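Local coordinates for protein endonuclease NucS (Thermococcus kodakarensis KOD1, PDB 5GKE) that acts as a dimeric, magnesium-binding mismatch restriction endonuclease on double-stranded DNA and is predicted to cleave single-stranded ends of branched DNA, at residues A[10-15]-A[113-118]; A[32-37]-A[53-58]; A[38-43]-A[104-109]; A[83-88]-A[95-100]. The protein carries 1 engineered substitution. All blocks are in the same frame, centred on the assembly; numbering follows the deposited sequence.

How the interactions relate
All four contacts reach one antiparallel sheet, that of the PH-like N-terminal domain; the magnesium site of E179 and Q192 belongs to the separate PDDEXK nuclease domain. Interactions 1 and 2, with centres about 10 Å apart, are joined through Y113, whose OH lies 2.8 Å from D53 OD1. Interactions 2 and 3 (centres about 12 Å apart) share strand 30-42, and I56 CD1 packs 3.7 Å from V107 CG1. Interaction 4 lies next along the sheet, its centre about 10 Å from that of interaction 3, with L105 N 3.2 Å from S96 O. Interactions 3 and 4 meet DNA, whereas interactions 1, 2 and 3 touch the second subunit.

Interaction 1 of 4, residues A[10-15]-A[113-118]; sequences TSPSTE and YMVSVF
T10 meets M114 as a non-hydrogen-bonded antiparallel pair, the last rung between strand 6-10 and strand 111-118, with CA atoms 4.3 Å apart. T10 CG2 approaches M114 CG at 4.2 Å on the face the two side chains share, while T10 CA sends its hydrogen toward Y113 O at 3.3 Å. A beta-branched residue suits this extended backbone.

S11 follows with positive phi and psi, which turn the chain away from the strand. Before leaving it gives S11 N to Y113 O, 2.9 Å away and nearly straight (168°), although the donor stands 56° out of the carbonyl plane. Toward strand 30-42, strand 111-118 has a classic beta bulge, Y113 and M114 both facing F34.

P12 lays its ring obliquely across V115, with CG 3.6 Å from V115 CG1; the chi1 of V115, 52°, puts CG1 between the backbone N and the carbonyl carbon. V115 also packs on L20 of the helix that comes next. S13 then takes the N-cap position of helix 14-27, and E16 OE1 accepts from S13 N.

Y113 O thus receives both S11 N-H and T10 CA-H, so the backbone fixes where the chain leaves the strand, and specificity rests little on side chains.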
# COMPACT_ATOMS: atom_id res chain seq x y z
N THR A 10 10.25 -10.70 29.57
CA THR A 10 11.35 -9.83 29.21
C THR A 10 12.65 -10.60 29.32
O THR A 10 12.77 -11.51 30.13
CB THR A 10 11.39 -8.58 30.10
OG1 THR A 10 11.37 -8.97 31.48
CG2 THR A 10 10.17 -7.70 29.81
N SER A 11 13.59 -10.25 28.45
CA SER A 11 14.90 -10.90 28.38
C SER A 11 14.82 -12.42 28.43
O SER A 11 15.51 -13.06 29.22
CB SER A 11 15.79 -10.41 29.52
OG SER A 11 15.78 -9.00 29.58
N PRO A 12 13.98 -13.01 27.58
CA PRO A 12 13.74 -14.44 27.80
C PRO A 12 14.96 -15.32 27.50
O PRO A 12 15.86 -14.95 26.74
CB PRO A 12 12.60 -14.75 26.82
CG PRO A 12 12.80 -13.77 25.71
CD PRO A 12 13.35 -12.52 26.34
N SER A 13 14.99 -16.47 28.16
CA SER A 13 15.89 -17.55 27.80
C SER A 13 15.47 -18.11 26.45
O SER A 13 14.34 -17.89 26.01
CB SER A 13 15.85 -18.65 28.85
OG SER A 13 14.58 -19.29 28.80
N THR A 14 16.37 -18.84 25.81
CA THR A 14 16.02 -19.49 24.55
C THR A 14 14.77 -20.36 24.72
O THR A 14 13.82 -20.26 23.93
CB THR A 14 17.18 -20.33 24.02
OG1 THR A 14 18.27 -19.47 23.73
CG2 THR A 14 16.78 -21.07 22.75
N GLU A 15 14.75 -21.18 25.76
CA GLU A 15 13.65 -22.11 25.94
C GLU A 15 12.37 -21.31 26.22
O GLU A 15 11.27 -21.71 25.82
CB GLU A 15 13.96 -23.11 27.07
CG GLU A 15 14.73 -22.57 28.31
CD GLU A 15 16.24 -22.34 28.11
OE1 GLU A 15 16.77 -22.47 26.99
OE2 GLU A 15 16.91 -22.01 29.13
N TYR A 113 14.53 -8.63 23.66
CA TYR A 113 14.21 -7.83 24.85
C TYR A 113 12.86 -8.22 25.43
O TYR A 113 12.65 -8.18 26.64
CB TYR A 113 14.19 -6.34 24.53
CG TYR A 113 15.40 -5.82 23.79
CD1 TYR A 113 16.65 -5.79 24.40
CD2 TYR A 113 15.28 -5.32 22.50
CE1 TYR A 113 17.77 -5.30 23.72
CE2 TYR A 113 16.39 -4.83 21.82
CZ TYR A 113 17.62 -4.82 22.44
OH TYR A 113 18.72 -4.33 21.77
N MET A 114 11.92 -8.55 24.57
CA MET A 114 10.63 -9.00 25.05
C MET A 114 10.00 -9.95 24.04
O MET A 114 10.20 -9.81 22.83
CB MET A 114 9.71 -7.80 25.31
CG MET A 114 8.43 -8.17 26.04
SD MET A 114 7.15 -6.90 25.89
CE MET A 114 6.45 -7.40 24.31
N VAL A 115 9.25 -10.92 24.54
CA VAL A 115 8.39 -11.75 23.71
C VAL A 115 7.03 -11.80 24.38
O VAL A 115 6.93 -11.84 25.60
CB VAL A 115 8.97 -13.17 23.51
CG1 VAL A 115 9.32 -13.81 24.84
CG2 VAL A 115 7.98 -14.04 22.76
N SER A 116 5.97 -11.79 23.59
CA SER A 116 4.63 -11.76 24.16
C SER A 116 3.65 -12.52 23.30
O SER A 116 3.76 -12.57 22.07
CB SER A 116 4.15 -10.32 24.33
OG SER A 116 3.95 -9.71 23.06
N VAL A 117 2.68 -13.12 23.97
CA VAL A 117 1.63 -13.84 23.30
C VAL A 117 0.33 -13.18 23.65
O VAL A 117 -0.01 -13.02 24.82
CB VAL A 117 1.62 -15.33 23.70
CG1 VAL A 117 0.38 -16.01 23.17
CG2 VAL A 117 2.86 -16.01 23.20
N PHE A 118 -0.40 -12.77 22.63
CA PHE A 118 -1.63 -12.04 22.83
C PHE A 118 -2.76 -12.83 22.21
O PHE A 118 -2.88 -12.91 20.99
CB PHE A 118 -1.51 -10.63 22.23
CG PHE A 118 -2.75 -9.77 22.36
CD1 PHE A 118 -3.70 -10.01 23.33
CD2 PHE A 118 -2.95 -8.70 21.50
CE1 PHE A 118 -4.82 -9.21 23.44
CE2 PHE A 118 -4.07 -7.90 21.60
CZ PHE A 118 -5.00 -8.15 22.57

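Interaction 2 of 4, residues A[32-37]-A[53-58]; sequences TIFARC and DRVIIV
I56, R54 and C37 give up the most surface where strands 32-37 and 53-58 run antiparallel in the sheet of the PH-like domain. The strand axes approach to 4.7 Å, with N-to-C directions 156° apart, and paired backbone bonds join I33 with I56 and A35 with R54, among them I56 N to I33 O at 2.8 Å.

I56 lies on the face shared with I33 and A35. Its CB sits 4.1 Å from I33 CB, and CD1 reaches out to C37 SG at 4.2 Å; V107 and L109 of strand 103-109 and F64 and I66 of strand 64-67 also touch it, a setting that suits a branched aliphatic chain.

The opposite face carries T32, F34 and V55. F34 lies side by side with V55, CD2 being 3.8 Å from V55 CG2, and its ring stacks on F118 of the second subunit. An alanine in place of F34 would probably leave V55 CG2 without its aromatic neighbour and open a gap at the subunit interface beside that F118.

R54 bends at chi2 (106°), and its guanidinium serves other partners: NE forms a salt bridge with D122 of the second subunit and NH1 bonds to G50 O. The aliphatic part meets C37, whose chi1 of 60° sets SG between the backbone N and the carbonyl carbon, 3.6 Å from R54 CD.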
# COMPACT_ATOMS: atom_id res chain seq x y z
N THR A 32 4.27 -10.98 19.50
CA THR A 32 4.97 -9.72 19.41
C THR A 32 6.33 -9.86 20.05
O THR A 32 6.44 -10.38 21.16
CB THR A 32 4.18 -8.56 20.07
OG1 THR A 32 2.91 -8.43 19.43
CG2 THR A 32 4.93 -7.25 19.93
N ILE A 33 7.35 -9.39 19.35
CA ILE A 33 8.72 -9.46 19.83
C ILE A 33 9.42 -8.11 19.69
O ILE A 33 9.36 -7.47 18.64
CB ILE A 33 9.51 -10.53 19.04
CG1 ILE A 33 8.97 -11.93 19.39
CG2 ILE A 33 11.01 -10.42 19.28
CD1 ILE A 33 9.56 -13.02 18.52
N PHE A 34 10.06 -7.65 20.76
CA PHE A 34 10.98 -6.52 20.68
C PHE A 34 12.38 -7.12 20.69
O PHE A 34 12.71 -7.88 21.58
CB PHE A 34 10.82 -5.54 21.85
CG PHE A 34 9.41 -5.03 22.07
CD1 PHE A 34 9.02 -4.56 23.32
CD2 PHE A 34 8.49 -4.98 21.04
CE1 PHE A 34 7.74 -4.08 23.53
CE2 PHE A 34 7.20 -4.49 21.25
CZ PHE A 34 6.83 -4.05 22.50
N ALA A 35 13.20 -6.79 19.70
CA ALA A 35 14.49 -7.44 19.60
C ALA A 35 15.50 -6.62 18.84
O ALA A 35 15.14 -5.80 18.01
CB ALA A 35 14.33 -8.80 18.93
N ARG A 36 16.78 -6.87 19.11
CA ARG A 36 17.82 -6.46 18.20
C ARG A 36 17.94 -7.55 17.15
O ARG A 36 18.05 -8.73 17.49
CB ARG A 36 19.15 -6.24 18.91
CG ARG A 36 20.08 -5.32 18.14
CD ARG A 36 21.53 -5.57 18.46
NE ARG A 36 21.69 -5.91 19.87
CZ ARG A 36 22.39 -6.95 20.30
NH1 ARG A 36 23.01 -7.74 19.43
NH2 ARG A 36 22.47 -7.19 21.60
N CYS A 37 17.91 -7.17 15.89
CA CYS A 37 17.91 -8.19 14.85
C CYS A 37 18.56 -7.76 13.54
O CYS A 37 18.84 -6.58 13.33
CB CYS A 37 16.48 -8.65 14.58
SG CYS A 37 15.37 -7.37 14.02
N ASP A 53 17.12 -2.37 16.57
CA ASP A 53 15.97 -2.75 17.36
C ASP A 53 14.70 -2.57 16.56
O ASP A 53 14.50 -1.52 15.94
CB ASP A 53 15.90 -1.94 18.65
CG ASP A 53 17.10 -2.15 19.54
OD1 ASP A 53 17.82 -3.16 19.35
OD2 ASP A 53 17.32 -1.31 20.42
N ARG A 54 13.83 -3.58 16.59
CA ARG A 54 12.56 -3.49 15.90
C ARG A 54 11.46 -4.21 16.67
O ARG A 54 11.71 -5.05 17.52
CB ARG A 54 12.66 -4.09 14.48
CG ARG A 54 13.50 -3.26 13.52
CD ARG A 54 14.84 -3.92 13.24
NE ARG A 54 15.81 -2.97 12.73
CZ ARG A 54 16.98 -3.30 12.18
NH1 ARG A 54 17.30 -4.58 12.04
NH2 ARG A 54 17.81 -2.35 11.74
N VAL A 55 10.23 -3.83 16.35
CA VAL A 55 9.05 -4.56 16.76
C VAL A 55 8.71 -5.56 15.67
O VAL A 55 8.60 -5.19 14.50
CB VAL A 55 7.86 -3.65 16.97
CG1 VAL A 55 6.65 -4.48 17.32
CG2 VAL A 55 8.18 -2.61 18.05
N ILE A 56 8.52 -6.81 16.07
CA ILE A 56 8.22 -7.90 15.15
C ILE A 56 6.85 -8.47 15.49
O ILE A 56 6.56 -8.75 16.65
CB ILE A 56 9.29 -9.00 15.23
CG1 ILE A 56 10.63 -8.44 14.74
CG2 ILE A 56 8.87 -10.22 14.43
CD1 ILE A 56 11.85 -9.18 15.27
N ILE A 57 5.99 -8.60 14.49
CA ILE A 57 4.66 -9.14 14.74
C ILE A 57 4.36 -10.30 13.82
O ILE A 57 4.60 -10.23 12.61
CB ILE A 57 3.57 -8.07 14.56
CG1 ILE A 57 3.69 -7.02 15.67
CG2 ILE A 57 2.18 -8.69 14.57
CD1 ILE A 57 2.71 -5.90 15.51
N VAL A 58 3.86 -11.39 14.40
CA VAL A 58 3.36 -12.50 13.61
C VAL A 58 1.90 -12.74 13.95
O VAL A 58 1.56 -13.03 15.09
CB VAL A 58 4.18 -13.78 13.83
CG1 VAL A 58 3.69 -14.90 12.90
CG2 VAL A 58 5.65 -13.49 13.60

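Interaction 3 of 4, residues A[38-43]-A[104-109]; sequences KVHYDG and TLEVEL. With nucleotides of chain D.
H40 and E106 form a hydrogen-bonded pair at the middle of the contact, with E106 N to H40 O at 2.6 Å and H40 N to E106 O at 2.8 Å. Similar pairs, K38 with E108 and D42 with T104, continue the ladder on either side.

On the polar face E108 OE1 lies near the plane of the H40 ring, at its edge, 3.9 Å from NE2. It also approaches K38 CD at 3.6 Å, the lysine running alongside the glutamate with its amino group beyond salt-bridge range. On the other face L105 CD1 touches both V39 CG1, at 3.7 Å, and Y41 CB, at 3.8 Å; compact aliphatic groups suit this buried side.

The two strands, antiparallel neighbours in the PH-like domain, thus have a polar and an apolar face, and Y41 carries the latter out to the DNA. Its CG stands anti to the backbone N (chi1 159°), and from there the ring reaches the guanine of DG8 of chain D, whose C5 lies 3.3 Å above one ring face, while G43 N lies over the opposite face.

Farther out, E103 OE1 and A45 N hold Y41 OH by hydrogen bonds. An alanine in place of Y41 removes the ring and its OH, and would probably leave the guanine freer to shift and E103 OE1 and A45 N without that partner. On the polar face E48 bonds H40 ND1, N91 bonds E108 OE2, and R89 forms a salt bridge with E106 OE2.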
# COMPACT_ATOMS: atom_id res chain seq x y z
N LYS A 38 18.82 -8.75 12.70
CA LYS A 38 19.16 -8.56 11.30
C LYS A 38 18.04 -9.19 10.46
O LYS A 38 17.41 -10.17 10.88
CB LYS A 38 20.51 -9.20 10.96
CG LYS A 38 21.73 -8.57 11.63
CD LYS A 38 22.92 -9.48 11.38
CE LYS A 38 24.24 -8.87 11.79
NZ LYS A 38 25.33 -9.85 11.54
N VAL A 39 17.77 -8.64 9.27
CA VAL A 39 16.71 -9.20 8.45
C VAL A 39 17.18 -9.49 7.03
O VAL A 39 17.78 -8.65 6.35
CB VAL A 39 15.48 -8.26 8.39
CG1 VAL A 39 14.34 -8.93 7.62
CG2 VAL A 39 15.02 -7.92 9.80
N HIS A 40 16.93 -10.71 6.58
CA HIS A 40 17.36 -11.13 5.26
C HIS A 40 16.10 -11.52 4.49
O HIS A 40 15.31 -12.33 4.97
CB HIS A 40 18.37 -12.27 5.36
CG HIS A 40 19.34 -12.12 6.49
ND1 HIS A 40 20.41 -11.25 6.43
CD2 HIS A 40 19.39 -12.69 7.71
CE1 HIS A 40 21.08 -11.31 7.57
NE2 HIS A 40 20.48 -12.17 8.36
N TYR A 41 15.87 -10.89 3.34
CA TYR A 41 14.67 -11.17 2.57
C TYR A 41 15.01 -11.57 1.12
O TYR A 41 15.80 -10.91 0.45
CB TYR A 41 13.71 -9.95 2.58
CG TYR A 41 12.73 -9.97 1.43
CD1 TYR A 41 11.71 -10.92 1.37
CD2 TYR A 41 12.87 -9.07 0.37
CE1 TYR A 41 10.85 -10.97 0.29
CE2 TYR A 41 12.01 -9.11 -0.71
CZ TYR A 41 11.00 -10.06 -0.75
OH TYR A 41 10.14 -10.08 -1.83
N ASP A 42 14.43 -12.66 0.67
CA ASP A 42 14.62 -13.09 -0.71
C ASP A 42 13.34 -13.67 -1.30
O ASP A 42 12.78 -14.65 -0.78
CB ASP A 42 15.75 -14.11 -0.81
CG ASP A 42 16.22 -14.33 -2.25
OD1 ASP A 42 15.97 -13.46 -3.12
OD2 ASP A 42 16.84 -15.38 -2.51
N GLY A 43 12.94 -13.15 -2.45
CA GLY A 43 11.58 -13.31 -2.94
C GLY A 43 11.41 -12.48 -4.19
O GLY A 43 12.32 -12.41 -5.02
N THR A 104 11.26 -16.08 1.06
CA THR A 104 11.68 -16.33 2.43
C THR A 104 12.08 -15.04 3.12
O THR A 104 12.72 -14.17 2.53
CB THR A 104 12.85 -17.33 2.51
OG1 THR A 104 13.88 -16.95 1.60
CG2 THR A 104 12.38 -18.72 2.18
N LEU A 105 11.67 -14.92 4.38
CA LEU A 105 12.01 -13.77 5.21
C LEU A 105 12.77 -14.24 6.45
O LEU A 105 12.21 -14.86 7.31
CB LEU A 105 10.73 -13.03 5.62
CG LEU A 105 10.89 -11.75 6.43
CD1 LEU A 105 11.85 -10.83 5.72
CD2 LEU A 105 9.56 -11.07 6.65
N GLU A 106 14.05 -13.94 6.59
CA GLU A 106 14.74 -14.45 7.77
C GLU A 106 14.99 -13.37 8.80
O GLU A 106 15.61 -12.34 8.49
CB GLU A 106 16.06 -15.11 7.39
CG GLU A 106 15.90 -16.51 6.83
CD GLU A 106 17.22 -17.18 6.58
OE1 GLU A 106 18.23 -16.47 6.37
OE2 GLU A 106 17.26 -18.43 6.61
N VAL A 107 14.53 -13.59 10.03
CA VAL A 107 14.83 -12.63 11.09
C VAL A 107 15.72 -13.26 12.14
O VAL A 107 15.28 -14.08 12.95
CB VAL A 107 13.57 -12.09 11.77
CG1 VAL A 107 13.95 -11.06 12.82
CG2 VAL A 107 12.64 -11.48 10.75
N GLU A 108 16.99 -12.84 12.14
CA GLU A 108 17.96 -13.31 13.10
C GLU A 108 17.80 -12.55 14.41
O GLU A 108 18.02 -11.34 14.46
CB GLU A 108 19.37 -13.12 12.56
CG GLU A 108 20.45 -13.76 13.43
CD GLU A 108 21.87 -13.37 13.03
OE1 GLU A 108 22.07 -12.89 11.89
OE2 GLU A 108 22.79 -13.56 13.86
N LEU A 109 17.47 -13.25 15.49
CA LEU A 109 17.26 -12.56 16.75
C LEU A 109 18.56 -12.54 17.53
O LEU A 109 18.98 -13.56 18.06
CB LEU A 109 16.16 -13.25 17.54
CG LEU A 109 14.84 -13.38 16.79
CD1 LEU A 109 13.88 -14.29 17.54
CD2 LEU A 109 14.22 -12.00 16.63
P DG D 8 9.30 -2.45 -2.59
OP1 DG D 8 9.14 -2.27 -1.13
OP2 DG D 8 10.36 -1.70 -3.30
O5' DG D 8 9.52 -4.01 -2.85
C5' DG D 8 9.66 -4.50 -4.17
C4' DG D 8 8.91 -5.81 -4.32
O4' DG D 8 9.42 -6.75 -3.35
C3' DG D 8 7.41 -5.73 -4.08
O3' DG D 8 6.73 -6.64 -4.90
C2' DG D 8 7.27 -6.11 -2.61
C1' DG D 8 8.39 -7.13 -2.45
N9 DG D 8 8.93 -7.13 -1.10
C8 DG D 8 9.77 -6.20 -0.55
N7 DG D 8 10.08 -6.45 0.69
C5 DG D 8 9.40 -7.62 0.97
C6 DG D 8 9.36 -8.38 2.17
O6 DG D 8 9.93 -8.14 3.24
N1 DG D 8 8.55 -9.50 2.04
C2 DG D 8 7.86 -9.85 0.90
N2 DG D 8 7.13 -10.97 0.97
N3 DG D 8 7.89 -9.15 -0.23
C4 DG D 8 8.68 -8.05 -0.12

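Interaction 4 of 4, residues A[83-88]-A[95-100]; sequences RVRLEL and VSIRRK. With nucleotides of chain C.
R83 and I97 bond reciprocally through their backbones, forming a single antiparallel bridge: I97 N reaches R83 O at 2.8 Å, and R83 N reaches I97 O at 3.0 Å. Beyond it the ladder is irregular. S96, with positive phi and psi, brings its CA to 3.0 Å from R83 O, a CA-H...O contact, and the next bond runs from V95 N to R85 O.

The charged interaction lies within segment 83-88. R85 holds E87 through NE and NH1, both donating to OE2, with R85 NE 2.7 Å from E87 OE2. Both donors come from the same face of the carboxylate plane, yet OE2 stays close to the guanidinium plane. Two bonds to one oxygen should limit rotation of the arginine head, while R89 forms a salt bridge with E87 OE1.

Apolar atoms complete the arginine's surroundings. V95 CG1 lies over one guanidinium face, 3.7 Å above it and displaced from its centre, and I97 CD1 touches the edge, 3.4 Å from R85 NH2. A valine methyl can lie on the flat face of the cation, while the longer isoleucine chain reaches its edge. V84 CG2 rests 4.0 Å from S96 CB, a small side chain where the two chains come close.

With the DNA, K100 NZ donates to OP2 of DG2 of chain C at 2.6 Å and also bonds another backbone phosphate.

The contact belongs to the hairpin of strands 86-88 and 92-98. V84 and L86 pack on helix 14-27, F64 of strand 64-67 meets V84 and S96, and strand 103-109 continues the sheet beyond S96.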
# COMPACT_ATOMS: atom_id res chain seq x y z
N ARG A 83 4.14 -19.38 6.18
CA ARG A 83 4.29 -20.32 7.29
C ARG A 83 5.54 -19.91 8.01
O ARG A 83 6.57 -19.73 7.38
CB ARG A 83 4.44 -21.77 6.83
CG ARG A 83 3.25 -22.43 6.17
CD ARG A 83 3.57 -23.92 5.89
NE ARG A 83 2.49 -24.62 5.19
CZ ARG A 83 1.41 -25.13 5.78
NH1 ARG A 83 1.24 -25.01 7.09
NH2 ARG A 83 0.49 -25.75 5.05
N VAL A 84 5.45 -19.78 9.32
CA VAL A 84 6.60 -19.31 10.07
C VAL A 84 7.06 -20.40 11.02
O VAL A 84 6.29 -21.28 11.42
CB VAL A 84 6.27 -18.02 10.85
CG1 VAL A 84 5.40 -18.34 12.02
CG2 VAL A 84 7.54 -17.34 11.31
N ARG A 85 8.34 -20.37 11.34
CA ARG A 85 8.89 -21.29 12.31
C ARG A 85 10.13 -20.64 12.93
O ARG A 85 10.71 -19.73 12.34
CB ARG A 85 9.23 -22.63 11.67
CG ARG A 85 10.42 -22.58 10.73
CD ARG A 85 10.74 -23.94 10.14
NE ARG A 85 11.83 -23.83 9.16
CZ ARG A 85 11.66 -23.49 7.89
NH1 ARG A 85 12.70 -23.40 7.08
NH2 ARG A 85 10.44 -23.23 7.43
N LEU A 86 10.48 -21.08 14.13
CA LEU A 86 11.68 -20.61 14.80
C LEU A 86 12.77 -21.66 14.69
O LEU A 86 12.57 -22.79 15.12
CB LEU A 86 11.39 -20.29 16.27
CG LEU A 86 12.55 -19.93 17.19
CD1 LEU A 86 13.37 -18.78 16.68
CD2 LEU A 86 12.03 -19.65 18.62
N GLU A 87 13.91 -21.28 14.12
CA GLU A 87 15.01 -22.21 13.99
C GLU A 87 16.11 -21.82 14.93
O GLU A 87 16.42 -20.63 15.07
CB GLU A 87 15.54 -22.25 12.55
CG GLU A 87 14.59 -22.94 11.60
CD GLU A 87 15.11 -23.03 10.18
OE1 GLU A 87 16.14 -22.39 9.87
OE2 GLU A 87 14.50 -23.77 9.38
N LEU A 88 16.68 -22.82 15.58
CA LEU A 88 17.78 -22.57 16.49
C LEU A 88 19.08 -22.77 15.74
O LEU A 88 19.43 -23.87 15.33
CB LEU A 88 17.69 -23.47 17.72
CG LEU A 88 16.71 -23.07 18.84
CD1 LEU A 88 15.76 -21.95 18.44
CD2 LEU A 88 15.93 -24.27 19.37
N VAL A 95 11.64 -17.60 10.51
CA VAL A 95 11.84 -17.86 9.09
C VAL A 95 10.68 -17.48 8.16
O VAL A 95 10.94 -16.77 7.19
CB VAL A 95 12.28 -19.30 8.85
CG1 VAL A 95 12.26 -19.61 7.37
CG2 VAL A 95 13.72 -19.45 9.33
N SER A 96 9.47 -17.97 8.31
CA SER A 96 8.43 -17.44 7.36
C SER A 96 8.67 -17.66 5.84
O SER A 96 9.25 -16.81 5.15
CB SER A 96 8.18 -15.95 7.59
OG SER A 96 7.05 -15.55 6.84
N ILE A 97 8.31 -18.84 5.35
CA ILE A 97 8.35 -19.16 3.93
C ILE A 97 7.00 -18.91 3.23
O ILE A 97 5.94 -19.15 3.79
CB ILE A 97 8.76 -20.63 3.73
CG1 ILE A 97 10.25 -20.79 4.05
CG2 ILE A 97 8.46 -21.11 2.32
CD1 ILE A 97 10.72 -22.23 4.16
N ARG A 98 7.05 -18.41 2.01
CA ARG A 98 5.83 -18.24 1.22
C ARG A 98 5.95 -19.05 -0.06
O ARG A 98 7.03 -19.18 -0.67
CB ARG A 98 5.61 -16.76 0.92
CG ARG A 98 4.25 -16.39 0.40
CD ARG A 98 4.21 -14.88 0.15
NE ARG A 98 3.05 -14.49 -0.66
CZ ARG A 98 3.03 -13.44 -1.48
NH1 ARG A 98 4.12 -12.69 -1.59
NH2 ARG A 98 1.94 -13.14 -2.17
N ARG A 99 4.82 -19.63 -0.46
CA ARG A 99 4.77 -20.35 -1.72
C ARG A 99 3.92 -19.56 -2.71
O ARG A 99 2.90 -18.98 -2.33
CB ARG A 99 4.22 -21.75 -1.50
CG ARG A 99 5.09 -22.86 -2.03
CD ARG A 99 4.79 -24.17 -1.29
NE ARG A 99 5.92 -25.09 -1.33
CZ ARG A 99 6.13 -26.06 -0.45
NH1 ARG A 99 5.29 -26.25 0.57
NH2 ARG A 99 7.19 -26.85 -0.59
N LYS A 100 4.34 -19.52 -3.97
CA LYS A 100 3.62 -18.78 -5.02
C LYS A 100 3.31 -17.31 -4.66
O LYS A 100 2.19 -16.98 -4.25
CB LYS A 100 2.33 -19.49 -5.43
CG LYS A 100 1.93 -19.17 -6.88
CD LYS A 100 0.92 -20.14 -7.46
CE LYS A 100 0.48 -19.71 -8.85
NZ LYS A 100 -0.52 -18.61 -8.78
P DG C 2 -2.45 -18.52 -11.45
OP1 DG C 2 -2.85 -19.85 -11.96
OP2 DG C 2 -1.01 -18.21 -11.26
O5' DG C 2 -3.03 -17.38 -12.42
C5' DG C 2 -3.40 -17.71 -13.74
C4' DG C 2 -4.06 -16.53 -14.43
O4' DG C 2 -5.32 -16.21 -13.79
C3' DG C 2 -3.24 -15.25 -14.43
O3' DG C 2 -3.36 -14.64 -15.69
C2' DG C 2 -3.89 -14.42 -13.32
C1' DG C 2 -5.34 -14.86 -13.40
N9 DG C 2 -6.04 -14.77 -12.12
C8 DG C 2 -5.59 -15.21 -10.91
N7 DG C 2 -6.43 -15.01 -9.94
C5 DG C 2 -7.52 -14.42 -10.55
C6 DG C 2 -8.75 -13.98 -9.99
O6 DG C 2 -9.12 -14.04 -8.81
N1 DG C 2 -9.58 -13.43 -10.95
C2 DG C 2 -9.28 -13.31 -12.28
N2 DG C 2 -10.21 -12.74 -13.05
N3 DG C 2 -8.13 -13.71 -12.82
C4 DG C 2 -7.31 -14.26 -11.89